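Local structure of Isomerase/lactonizing enzyme (Agrobacterium fabrum str. C58, 2NQL) at residues A199-V204 with A209-D214; D151-Y156 with A326-S331; D107-R112 with G117-A122. The protein is of unknown function but belongs to the mandelate racemase/muconate lactonizing enzyme family of the enolase superfamily, pairing an alpha+beta capping domain with a TIM-type barrel. All coordinates share one frame; numbering follows the deposited sequence.

Interaction 3 comes first along the chain and lies in the N-terminal capping domain, where a tyrosine of helix 117-138 meets the end of helix 98-109 at the second subunit. Interactions 1 and 2 both reach the curled sheet of the barrel. In interaction 2 strand 152-158 meets helix 322-331 from 170 residues further on, and interaction 1 falls within that span, joining helix 194-205 to strand 210-214. Centres of interactions 1 and 2 are about 23 Å apart; those of interactions 1 and 3, on opposite sides of the chain's centre, are about 39 Å apart. Thus two contacts tie helices to barrel strands, one local and one long-range, while the third belongs to the capping domain.

Interaction 1. Residues A199-V204 with A209-D214; sequences ANLRQV and AKIAAD
The guanidinium of R202 lies across the end of I211, with CD1 of I211 3.5 Å above its plane and over its centre, while its edge is turned to the backbone of A209. At that edge NH1 of R202 gives a nearly straight bond to O of A209 (2.8 Å, 172°); the oxygen lies in the guanidinium plane, whereas the donor is tilted from the plane of the carbonyl. A weak second bond runs from NH2 of R202 to the same oxygen, and a water accepts from both NH2 of R202 and N of I211. Two bends, chi2 53° and chi3 71°, fold the arginine chain back so that its head reaches A209, just before the strand. Beyond the segments, NE bonds to O of F234 and NH1 also to O of G206, which should fix the rotation of the group. CD1 of I211 also lies 4.0 Å from CB of L201, and its CG2 branch faces CD1 of L201. The CD1 methyl is thus in touch with both the helix and the arginine head. This is the second half of a beta-alpha-beta crossover, strand 182-186, helix 194-205 and strand 210-214, the repeating element of a TIM-type barrel.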
loop_
_atom_site.group_PDB
_atom_site.type_symbol
_atom_site.label_atom_id
_atom_site.label_comp_id
_atom_site.label_asym_id
_atom_site.label_seq_id
_atom_site.Cartn_x
_atom_site.Cartn_y
_atom_site.Cartn_z
ATOM N N ALA A 199 30.847 -19.910 0.199
ATOM C CA ALA A 199 32.080 -20.714 0.271
ATOM C C ALA A 199 33.342 -19.843 0.180
ATOM O O ALA A 199 34.231 -19.922 1.038
ATOM C CB ALA A 199 32.081 -21.772 -0.857
ATOM N N ASN A 200 33.393 -18.995 -0.844
ATOM C CA ASN A 200 34.493 -18.054 -0.990
ATOM C C ASN A 200 34.638 -17.067 0.159
ATOM O O ASN A 200 35.731 -16.912 0.710
ATOM C CB ASN A 200 34.412 -17.311 -2.321
ATOM C CG ASN A 200 35.645 -16.467 -2.577
ATOM O OD1 ASN A 200 36.748 -16.994 -2.723
ATOM N ND2 ASN A 200 35.473 -15.154 -2.606
ATOM N N LEU A 201 33.532 -16.414 0.522
ATOM C CA LEU A 201 33.510 -15.493 1.647
ATOM C C LEU A 201 33.961 -16.141 2.958
ATOM O O LEU A 201 34.816 -15.581 3.655
ATOM C CB LEU A 201 32.142 -14.798 1.780
ATOM C CG LEU A 201 31.806 -13.820 0.628
ATOM C CD1 LEU A 201 30.395 -13.259 0.777
ATOM C CD2 LEU A 201 32.844 -12.682 0.457
ATOM N N ARG A 202 33.434 -17.333 3.256
ATOM C CA ARG A 202 33.816 -18.091 4.458
ATOM C C ARG A 202 35.333 -18.409 4.484
ATOM O O ARG A 202 35.985 -18.270 5.528
ATOM C CB ARG A 202 32.979 -19.384 4.554
ATOM C CG ARG A 202 33.237 -20.258 5.780
ATOM C CD ARG A 202 33.111 -19.463 7.082
ATOM N NE ARG A 202 31.718 -19.122 7.365
ATOM C CZ ARG A 202 31.331 -18.115 8.149
ATOM N NH1 ARG A 202 32.229 -17.307 8.706
ATOM N NH2 ARG A 202 30.035 -17.894 8.342
ATOM N N GLN A 203 35.870 -18.808 3.330
ATOM C CA GLN A 203 37.299 -19.099 3.173
ATOM C C GLN A 203 38.145 -17.845 3.366
ATOM O O GLN A 203 39.109 -17.846 4.143
ATOM C CB GLN A 203 37.551 -19.716 1.792
ATOM C CG GLN A 203 38.883 -20.420 1.650
ATOM C CD GLN A 203 39.741 -19.797 0.572
ATOM O OE1 GLN A 203 40.250 -18.684 0.727
ATOM N NE2 GLN A 203 39.904 -20.513 -0.538
ATOM N N VAL A 204 37.764 -16.770 2.675
ATOM C CA VAL A 204 38.441 -15.484 2.806
ATOM C C VAL A 204 38.361 -14.903 4.221
ATOM O O VAL A 204 39.390 -14.518 4.790
ATOM C CB VAL A 204 37.961 -14.480 1.726
ATOM C CG1 VAL A 204 38.425 -13.040 2.033
ATOM C CG2 VAL A 204 38.457 -14.926 0.345
ATOM N N ALA A 209 33.754 -14.837 11.285
ATOM C CA ALA A 209 32.954 -13.782 10.595
ATOM C C ALA A 209 31.495 -14.184 10.525
ATOM O O ALA A 209 31.189 -15.365 10.361
ATOM C CB ALA A 209 33.476 -13.564 9.197
ATOM N N LYS A 210 30.591 -13.201 10.619
ATOM C CA LYS A 210 29.156 -13.450 10.357
ATOM C C LYS A 210 28.882 -13.129 8.894
ATOM O O LYS A 210 29.262 -12.061 8.411
ATOM C CB LYS A 210 28.266 -12.568 11.247
ATOM C CG LYS A 210 28.335 -12.867 12.733
ATOM C CD LYS A 210 27.049 -12.477 13.427
ATOM C CE LYS A 210 27.301 -11.706 14.687
ATOM N NZ LYS A 210 27.733 -12.597 15.787
ATOM N N ILE A 211 28.292 -14.084 8.176
ATOM C CA ILE A 211 28.068 -13.949 6.727
ATOM C C ILE A 211 26.618 -14.330 6.431
ATOM O O ILE A 211 26.253 -15.502 6.418
ATOM C CB ILE A 211 29.038 -14.814 5.876
ATOM C CG1 ILE A 211 30.502 -14.596 6.312
ATOM C CG2 ILE A 211 28.905 -14.463 4.363
ATOM C CD1 ILE A 211 31.512 -15.577 5.655
ATOM N N ALA A 212 25.801 -13.316 6.165
ATOM C CA ALA A 212 24.402 -13.521 5.805
ATOM C C ALA A 212 24.160 -13.513 4.299
ATOM O O ALA A 212 24.932 -12.919 3.520
ATOM C CB ALA A 212 23.543 -12.439 6.486
ATOM N N ALA A 213 23.056 -14.143 3.903
ATOM C CA ALA A 213 22.648 -14.196 2.509
ATOM C C ALA A 213 21.322 -13.494 2.305
ATOM O O ALA A 213 20.311 -13.882 2.893
ATOM C CB ALA A 213 22.534 -15.635 2.034
ATOM N N ASP A 214 21.345 -12.460 1.468
ATOM C CA ASP A 214 20.107 -11.837 1.003
ATOM C C ASP A 214 19.606 -12.580 -0.253
ATOM O O ASP A 214 20.155 -12.458 -1.367
ATOM C CB ASP A 214 20.311 -10.330 0.769
ATOM C CG ASP A 214 19.084 -9.651 0.126
ATOM O OD1 ASP A 214 17.959 -10.204 0.201
ATOM O OD2 ASP A 214 19.256 -8.566 -0.472
HETATM O O HOH W 1 27.856 -16.509 9.632
#

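Interaction 2. Residues D151-Y156 with A326-S331; sequences DSFPAY and ASLQAS. With SO4 (sulfate ion), chain F.
The backbone of 151-156 is almost fully stretched at F153 (phi -161°, psi 166°), where it faces the helix of 326-331 on the side that carries L328 and S331, one turn apart. No hydrogen bond passes between the segments; of 151-156, F153 makes the contact, through its ring. Its chi1 of 45° tucks CG over the backbone, flanked by N and C, and the far end of the ring then points at the helix. CZ of F153 does most of the touching: it lies 3.7 Å from CD2 of L328, a methyl at the ring edge, and 3.9 Å from CB of S331. The backbone of L328 is also close, with its CA at the same edge and its O 3.7 Å from CE2 of F153. The hydroxyl of S331 turns back along its own helix, giving a 2.6 Å bond from OG to O of S327. That oxygen also accepts from N of S331, the two donors coming from opposite faces of its plane. On the strand, OG of S152 lies near both O1 and O2 of a sulfate and is also hydrogen-bonded to R364. Strand 152-158 runs parallel to strands 182-186 and 340-342 in the barrel sheet and antiparallel to strand 364-366. Helix 322-331 packs against helix 295-308 through F298, and both L328 and S331 touch H340 of strand 340-342.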
loop_
_atom_site.group_PDB
_atom_site.type_symbol
_atom_site.label_atom_id
_atom_site.label_comp_id
_atom_site.label_asym_id
_atom_site.label_seq_id
_atom_site.Cartn_x
_atom_site.Cartn_y
_atom_site.Cartn_z
ATOM N N ASP A 151 24.584 4.970 22.551
ATOM C CA ASP A 151 25.163 5.937 21.614
ATOM C C ASP A 151 25.981 5.276 20.524
ATOM O O ASP A 151 26.551 5.970 19.674
ATOM C CB ASP A 151 26.027 6.959 22.349
ATOM C CG ASP A 151 25.264 7.707 23.406
ATOM O OD1 ASP A 151 24.122 8.131 23.135
ATOM O OD2 ASP A 151 25.802 7.855 24.520
ATOM N N SER A 152 26.054 3.943 20.561
ATOM C CA SER A 152 26.740 3.184 19.527
ATOM C C SER A 152 26.170 1.784 19.500
ATOM O O SER A 152 25.629 1.309 20.506
ATOM C CB SER A 152 28.285 3.165 19.749
ATOM O OG SER A 152 28.634 2.456 20.929
ATOM N N PHE A 153 26.276 1.121 18.350
ATOM C CA PHE A 153 25.931 -0.300 18.241
ATOM C C PHE A 153 26.571 -0.902 17.001
ATOM O O PHE A 153 27.082 -0.150 16.156
ATOM C CB PHE A 153 24.391 -0.530 18.262
ATOM C CG PHE A 153 23.601 0.415 17.384
ATOM C CD1 PHE A 153 23.659 0.330 15.989
ATOM C CD2 PHE A 153 22.757 1.365 17.966
ATOM C CE1 PHE A 153 22.908 1.186 15.190
ATOM C CE2 PHE A 153 21.988 2.212 17.175
ATOM C CZ PHE A 153 22.070 2.129 15.781
ATOM N N PRO A 154 26.600 -2.251 16.903
ATOM C CA PRO A 154 27.265 -2.888 15.773
ATOM C C PRO A 154 26.678 -2.566 14.405
ATOM O O PRO A 154 25.473 -2.334 14.275
ATOM C CB PRO A 154 27.091 -4.384 16.089
ATOM C CG PRO A 154 27.037 -4.417 17.565
ATOM C CD PRO A 154 26.135 -3.277 17.860
ATOM N N ALA A 155 27.549 -2.557 13.405
ATOM C CA ALA A 155 27.169 -2.336 12.020
ATOM C C ALA A 155 27.724 -3.476 11.173
ATOM O O ALA A 155 28.863 -3.909 11.389
ATOM C CB ALA A 155 27.713 -0.996 11.552
ATOM N N TYR A 156 26.921 -3.997 10.246
ATOM C CA TYR A 156 27.412 -4.997 9.300
ATOM C C TYR A 156 27.538 -4.440 7.906
ATOM O O TYR A 156 26.726 -3.605 7.480
ATOM C CB TYR A 156 26.588 -6.287 9.322
ATOM C CG TYR A 156 25.233 -6.260 8.644
ATOM C CD1 TYR A 156 25.109 -6.525 7.264
ATOM C CD2 TYR A 156 24.072 -5.981 9.370
ATOM C CE1 TYR A 156 23.874 -6.523 6.647
ATOM C CE2 TYR A 156 22.806 -5.992 8.745
ATOM C CZ TYR A 156 22.723 -6.254 7.395
ATOM O OH TYR A 156 21.505 -6.258 6.760
ATOM N N ALA A 326 17.382 8.996 11.832
ATOM C CA ALA A 326 16.158 8.518 12.505
ATOM C C ALA A 326 16.214 7.041 12.876
ATOM O O ALA A 326 15.869 6.687 14.011
ATOM C CB ALA A 326 14.924 8.841 11.649
ATOM N N SER A 327 16.664 6.183 11.945
ATOM C CA SER A 327 16.816 4.753 12.211
ATOM C C SER A 327 17.754 4.526 13.409
ATOM O O SER A 327 17.438 3.724 14.282
ATOM C CB SER A 327 17.344 3.980 10.987
ATOM O OG SER A 327 17.263 2.571 11.220
ATOM N N LEU A 328 18.895 5.212 13.423
ATOM C CA LEU A 328 19.854 5.055 14.525
ATOM C C LEU A 328 19.230 5.473 15.863
ATOM O O LEU A 328 19.321 4.719 16.833
ATOM C CB LEU A 328 21.154 5.843 14.260
ATOM C CG LEU A 328 21.917 5.577 12.962
ATOM C CD1 LEU A 328 23.261 6.278 13.037
ATOM C CD2 LEU A 328 22.093 4.082 12.677
ATOM N N GLN A 329 18.601 6.648 15.899
ATOM C CA GLN A 329 17.903 7.146 17.103
ATOM C C GLN A 329 16.912 6.128 17.661
ATOM O O GLN A 329 16.979 5.756 18.843
ATOM C CB GLN A 329 17.149 8.453 16.821
ATOM C CG GLN A 329 17.999 9.680 16.465
ATOM C CD GLN A 329 18.764 10.269 17.663
ATOM O OE1 GLN A 329 18.596 9.830 18.802
ATOM N NE2 GLN A 329 19.591 11.277 17.399
ATOM N N ALA A 330 15.998 5.668 16.807
ATOM C CA ALA A 330 14.986 4.702 17.237
ATOM C C ALA A 330 15.611 3.356 17.592
ATOM O O ALA A 330 15.262 2.770 18.610
ATOM C CB ALA A 330 13.939 4.527 16.166
ATOM N N SER A 331 16.537 2.876 16.751
ATOM C CA SER A 331 17.200 1.576 16.986
ATOM C C SER A 331 17.875 1.506 18.356
ATOM O O SER A 331 17.885 0.448 19.006
ATOM C CB SER A 331 18.270 1.301 15.923
ATOM O OG SER A 331 17.686 1.130 14.647
HETATM S S SO4 F . 29.660 4.762 23.142
HETATM O O1 SO4 F . 28.441 3.959 23.275
HETATM O O2 SO4 F . 30.560 4.187 22.140
HETATM O O3 SO4 F . 29.263 6.089 22.690
HETATM O O4 SO4 F . 30.368 4.865 24.424
#

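Interaction 3. Residues D107-R112 with G117-A122; sequences DMMRVR and GFYVDA. With SO4 (sulfate ion), chain L.
OH of Y119 is hydrogen-bonded to O of L105, one turn back in helix 98-109, and is met by both methionines of 107-112. CG of M109 comes within 3.5 Å of OH of Y119, and M108 also reaches it, with CB at 3.7 Å and CE at 3.8 Å. Between the segments the contact is otherwise apolar and centres on the Y119 ring. M109 lies over one face of it: CB stands 3.7 Å above the plane, offset toward the rim, and makes a CH-pi contact 25° off the ring normal. CG of M109 follows over the phenol end, 3.6 Å from CZ of Y119, after which bends at chi2 and chi3 carry the rest of the chain away. Chi1 of -165° places CG of Y119 opposite its backbone N and sends the ring across to helix 98-109. Both methionine chains run at about a right angle to that of Y119. Further along, NE of R112 donates to O4 of a sulfate, likely picked up from the crystallisation solution, at 3.0 Å and with the oxygen in the guanidinium plane. Helix 75-90 packs alongside, its L86 touching M108, Y119 and A122. The connection between helices 98-109 and 117-138 forms part of the dimer interface, where R112 bonds to O of V45, F118 stacks with Y114, and the sulfate is held by Y70 and T317, all four of the second subunit.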
loop_
_atom_site.group_PDB
_atom_site.type_symbol
_atom_site.label_atom_id
_atom_site.label_comp_id
_atom_site.label_asym_id
_atom_site.label_seq_id
_atom_site.Cartn_x
_atom_site.Cartn_y
_atom_site.Cartn_z
ATOM N N ASP A 107 -5.146 6.983 10.296
ATOM C CA ASP A 107 -6.606 6.763 10.334
ATOM C C ASP A 107 -7.411 7.391 9.193
ATOM O O ASP A 107 -8.496 6.892 8.882
ATOM C CB ASP A 107 -7.168 7.251 11.672
ATOM C CG ASP A 107 -6.868 6.312 12.797
ATOM O OD1 ASP A 107 -6.322 5.214 12.551
ATOM O OD2 ASP A 107 -7.175 6.675 13.949
ATOM N N MET A 108 -6.900 8.460 8.575
ATOM C CA MET A 108 -7.630 9.164 7.510
ATOM C C MET A 108 -7.955 8.255 6.319
ATOM O O MET A 108 -8.993 8.420 5.687
ATOM C CB MET A 108 -6.906 10.415 7.012
ATOM C CG MET A 108 -6.767 11.545 8.043
ATOM S SD MET A 108 -6.569 13.141 7.284
ATOM C CE MET A 108 -4.887 12.955 6.613
ATOM N N MET A 109 -7.064 7.301 6.015
ATOM C CA MET A 109 -7.169 6.538 4.786
ATOM C C MET A 109 -7.134 5.035 4.988
ATOM O O MET A 109 -7.215 4.288 4.026
ATOM C CB MET A 109 -6.078 6.983 3.787
ATOM C CG MET A 109 -6.270 8.413 3.230
ATOM S SD MET A 109 -7.758 8.634 2.203
ATOM C CE MET A 109 -7.124 8.119 0.606
ATOM N N ARG A 110 -7.013 4.580 6.235
ATOM C CA ARG A 110 -6.839 3.159 6.478
ATOM C C ARG A 110 -7.987 2.289 5.965
ATOM O O ARG A 110 -7.733 1.242 5.375
ATOM C CB ARG A 110 -6.427 2.834 7.927
ATOM C CG ARG A 110 -7.547 2.762 8.949
ATOM C CD ARG A 110 -7.041 2.730 10.403
ATOM N NE ARG A 110 -6.692 1.396 10.902
ATOM C CZ ARG A 110 -6.643 1.060 12.201
ATOM N NH1 ARG A 110 -6.935 1.952 13.140
ATOM N NH2 ARG A 110 -6.328 -0.177 12.571
ATOM N N VAL A 111 -9.221 2.735 6.148
ATOM C CA VAL A 111 -10.373 1.887 5.768
ATOM C C VAL A 111 -10.511 1.715 4.251
ATOM O O VAL A 111 -11.226 0.837 3.794
ATOM C CB VAL A 111 -11.710 2.375 6.371
ATOM C CG1 VAL A 111 -11.603 2.440 7.912
ATOM C CG2 VAL A 111 -12.177 3.721 5.722
ATOM N N ARG A 112 -9.836 2.572 3.490
ATOM C CA ARG A 112 -9.818 2.454 2.046
ATOM C C ARG A 112 -8.602 1.655 1.542
ATOM O O ARG A 112 -8.424 1.511 0.330
ATOM C CB ARG A 112 -9.856 3.845 1.397
ATOM C CG ARG A 112 -11.123 4.672 1.733
ATOM C CD ARG A 112 -11.320 5.837 0.786
ATOM N NE ARG A 112 -12.444 6.702 1.191
ATOM C CZ ARG A 112 -12.374 7.733 2.038
ATOM N NH1 ARG A 112 -11.208 8.082 2.618
ATOM N NH2 ARG A 112 -13.491 8.427 2.324
ATOM N N GLY A 117 2.585 1.089 1.521
ATOM C CA GLY A 117 3.061 1.700 0.273
ATOM C C GLY A 117 3.507 3.148 0.360
ATOM O O GLY A 117 4.228 3.535 1.293
ATOM N N PHE A 118 3.042 3.966 -0.591
ATOM C CA PHE A 118 3.387 5.385 -0.628
ATOM C C PHE A 118 2.745 6.194 0.484
ATOM O O PHE A 118 3.295 7.195 0.902
ATOM C CB PHE A 118 3.011 6.001 -1.980
ATOM C CG PHE A 118 3.830 5.443 -3.120
ATOM C CD1 PHE A 118 5.133 5.875 -3.316
ATOM C CD2 PHE A 118 3.287 4.461 -3.969
ATOM C CE1 PHE A 118 5.915 5.348 -4.369
ATOM C CE2 PHE A 118 4.047 3.935 -5.017
ATOM C CZ PHE A 118 5.374 4.374 -5.203
ATOM N N TYR A 119 1.560 5.788 0.926
ATOM C CA TYR A 119 0.898 6.521 1.999
ATOM C C TYR A 119 1.743 6.500 3.274
ATOM O O TYR A 119 2.008 7.560 3.842
ATOM C CB TYR A 119 -0.489 5.951 2.304
ATOM C CG TYR A 119 -1.328 6.903 3.136
ATOM C CD1 TYR A 119 -1.794 8.082 2.595
ATOM C CD2 TYR A 119 -1.670 6.596 4.475
ATOM C CE1 TYR A 119 -2.595 8.968 3.345
ATOM C CE2 TYR A 119 -2.458 7.483 5.247
ATOM C CZ TYR A 119 -2.925 8.653 4.663
ATOM O OH TYR A 119 -3.706 9.557 5.351
ATOM N N VAL A 120 2.200 5.313 3.671
ATOM C CA VAL A 120 3.058 5.221 4.848
ATOM C C VAL A 120 4.450 5.806 4.612
ATOM O O VAL A 120 5.033 6.363 5.536
ATOM C CB VAL A 120 3.012 3.846 5.587
ATOM C CG1 VAL A 120 3.916 3.844 6.879
ATOM C CG2 VAL A 120 1.553 3.549 6.024
ATOM N N ASP A 121 4.953 5.759 3.371
ATOM C CA ASP A 121 6.214 6.470 3.059
ATOM C C ASP A 121 6.042 7.943 3.454
ATOM O O ASP A 121 6.900 8.532 4.134
ATOM C CB ASP A 121 6.535 6.433 1.553
ATOM C CG ASP A 121 7.202 5.148 1.093
ATOM O OD1 ASP A 121 7.513 4.253 1.902
ATOM O OD2 ASP A 121 7.364 5.043 -0.154
ATOM N N ALA A 122 4.926 8.532 3.021
ATOM C CA ALA A 122 4.647 9.938 3.297
ATOM C C ALA A 122 4.555 10.210 4.792
ATOM O O ALA A 122 5.132 11.191 5.280
ATOM C CB ALA A 122 3.368 10.408 2.575
HETATM S S SO4 L . -15.525 4.529 -0.793
HETATM O O1 SO4 L . -16.167 4.238 0.477
HETATM O O2 SO4 L . -14.950 3.324 -1.373
HETATM O O3 SO4 L . -16.540 5.015 -1.715
HETATM O O4 SO4 L . -14.561 5.585 -0.592
#